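Local coordinates for proteolytically activated form of PPO4 Tyrosinase (Agaricus bisporus var. bisporus H97, PDB 4OUA), which uses a pair of copper ions to hydroxylate monophenols and oxidise the resulting o-diphenols to o-quinones, the initial step of melanin synthesis, at residues A[104-109]-A[122-127]. Residues are numbered along the deposited sequence; the frame is centred on the assembly and turned at random.
Sequences AAKGIA and AAEDLR
A123 turns its methyl group onto one turn of the facing helix, between A105 and A109. Its CB lies 3.6 Å from the carbonyl O of A105 and 4.2 Å from A109 CB. That carbonyl accepts the helical bond from the backbone N of A109, and the A123 methyl packs against its oxygen. With alanine at all three positions the backbones come close, and the CA atoms of K106 and A123 are 5.6 Å apart. L126 extends the apolar seam from the loop after the helical residues. Its CG stands anti to the backbone N (chi1 -178°), and the CD2 branch meets A105 CB at 3.5 Å.

K106 and E124 span the more exposed flank. The lysine chain is extended beyond CG, whereas the glutamate bends at chi2 (-70°), and the two cross obliquely. K106 CE is 3.4 Å from E124 OE2. The salt bridge from K106 NZ to the same oxygen is long, and NZ is less surely placed. Both side chains touch T9 of an N-terminal loop.

Behind this layer, R127 folds back on the turn at E124-L126. Its NH1 donates to E124 O at 2.8 Å and to L126 O at 2.9 Å, with both oxygens near the guanidinium plane. It comes tilted to the plane of the E124 carbonyl and from above that of the L126 carbonyl. NE bonds to N348 O, tying the turn to a distant part of the chain. Q102, one turn before A105, donates through NE2 to A123 O, a polar link beside the alanines.

This alanine-lined interface packs the C-terminal part of helix 86-109 against helix 116-125, an antiparallel hairpin in the tyrosinase di-copper domain. Helix 86-109 carries copper ligand H90, but the contact lies away from the site.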
loop_
_atom_site.group_PDB
_atom_site.type_symbol
_atom_site.label_atom_id
_atom_site.label_comp_id
_atom_site.label_asym_id
_atom_site.label_seq_id
_atom_site.Cartn_x
_atom_site.Cartn_y
_atom_site.Cartn_z
ATOM N N ALA A 104 -7.726 10.498 -11.054
ATOM C CA ALA A 104 -8.803 11.236 -10.411
ATOM C C ALA A 104 -8.318 12.624 -10.005
ATOM O O ALA A 104 -9.074 13.595 -10.051
ATOM C CB ALA A 104 -9.324 10.474 -9.201
ATOM N N ALA A 105 -7.049 12.707 -9.614
ATOM C CA ALA A 105 -6.462 13.962 -9.160
ATOM C C ALA A 105 -6.280 14.943 -10.313
ATOM O O ALA A 105 -6.221 16.154 -10.103
ATOM C CB ALA A 105 -5.132 13.703 -8.471
ATOM N N LYS A 106 -6.188 14.417 -11.530
ATOM C CA LYS A 106 -6.082 15.260 -12.716
ATOM C C LYS A 106 -7.395 15.989 -12.976
ATOM O O LYS A 106 -7.407 17.190 -13.245
ATOM C CB LYS A 106 -5.689 14.430 -13.939
ATOM C CG LYS A 106 -4.241 13.983 -13.950
ATOM C CD LYS A 106 -3.935 13.154 -15.184
ATOM C CE LYS A 106 -2.462 12.785 -15.253
ATOM N NZ LYS A 106 -2.164 11.926 -16.430
ATOM N N GLY A 107 -8.498 15.250 -12.898
ATOM C CA GLY A 107 -9.816 15.830 -13.065
ATOM C C GLY A 107 -10.111 16.819 -11.958
ATOM O O GLY A 107 -10.831 17.797 -12.156
ATOM N N ILE A 108 -9.547 16.560 -10.783
ATOM C CA ILE A 108 -9.695 17.464 -9.651
ATOM C C ILE A 108 -8.982 18.783 -9.918
ATOM O O ILE A 108 -9.509 19.856 -9.624
ATOM C CB ILE A 108 -9.138 16.843 -8.356
ATOM C CG1 ILE A 108 -9.929 15.587 -7.983
ATOM C CG2 ILE A 108 -9.171 17.858 -7.225
ATOM C CD1 ILE A 108 -11.407 15.832 -7.782
ATOM N N ALA A 109 -7.785 18.692 -10.490
ATOM C CA ALA A 109 -6.950 19.864 -10.739
ATOM C C ALA A 109 -7.544 20.784 -11.803
ATOM O O ALA A 109 -7.081 21.910 -11.984
ATOM C CB ALA A 109 -5.552 19.430 -11.146
ATOM N N ALA A 122 0.913 19.727 -9.806
ATOM C CA ALA A 122 0.885 19.020 -8.532
ATOM C C ALA A 122 0.291 17.627 -8.702
ATOM O O ALA A 122 0.757 16.664 -8.095
ATOM C CB ALA A 122 0.100 19.814 -7.499
ATOM N N ALA A 123 -0.743 17.530 -9.532
ATOM C CA ALA A 123 -1.365 16.246 -9.831
ATOM C C ALA A 123 -0.384 15.352 -10.575
ATOM O O ALA A 123 -0.348 14.139 -10.368
ATOM C CB ALA A 123 -2.634 16.444 -10.644
ATOM N N GLU A 124 0.414 15.967 -11.442
ATOM C CA GLU A 124 1.433 15.252 -12.200
ATOM C C GLU A 124 2.521 14.695 -11.287
ATOM O O GLU A 124 3.070 13.624 -11.544
ATOM C CB GLU A 124 2.054 16.170 -13.253
ATOM C CG GLU A 124 1.109 16.545 -14.379
ATOM C CD GLU A 124 0.799 15.374 -15.290
ATOM O OE1 GLU A 124 1.668 14.487 -15.434
ATOM O OE2 GLU A 124 -0.313 15.340 -15.860
ATOM N N ASP A 125 2.826 15.426 -10.218
ATOM C CA ASP A 125 3.857 15.012 -9.273
ATOM C C ASP A 125 3.283 14.148 -8.156
ATOM O O ASP A 125 4.029 13.577 -7.362
ATOM C CB ASP A 125 4.555 16.231 -8.665
ATOM C CG ASP A 125 5.225 17.102 -9.706
ATOM O OD1 ASP A 125 5.511 16.597 -10.813
ATOM O OD2 ASP A 125 5.470 18.293 -9.416
ATOM N N LEU A 126 1.958 14.056 -8.099
ATOM C CA LEU A 126 1.292 13.339 -7.018
ATOM C C LEU A 126 1.640 11.853 -7.006
ATOM O O LEU A 126 1.522 11.165 -8.020
ATOM C CB LEU A 126 -0.224 13.511 -7.114
ATOM C CG LEU A 126 -1.017 12.837 -5.993
ATOM C CD1 LEU A 126 -0.561 13.351 -4.637
ATOM C CD2 LEU A 126 -2.508 13.054 -6.179
ATOM N N ARG A 127 2.071 11.372 -5.844
ATOM C CA ARG A 127 2.406 9.966 -5.655
ATOM C C ARG A 127 1.884 9.490 -4.304
ATOM O O ARG A 127 1.601 10.300 -3.423
ATOM C CB ARG A 127 3.920 9.751 -5.743
ATOM C CG ARG A 127 4.547 10.154 -7.067
ATOM C CD ARG A 127 4.111 9.236 -8.195
ATOM N NE ARG A 127 4.861 9.491 -9.421
ATOM C CZ ARG A 127 4.555 10.439 -10.301
ATOM N NH1 ARG A 127 3.512 11.229 -10.089
ATOM N NH2 ARG A 127 5.292 10.601 -11.391
#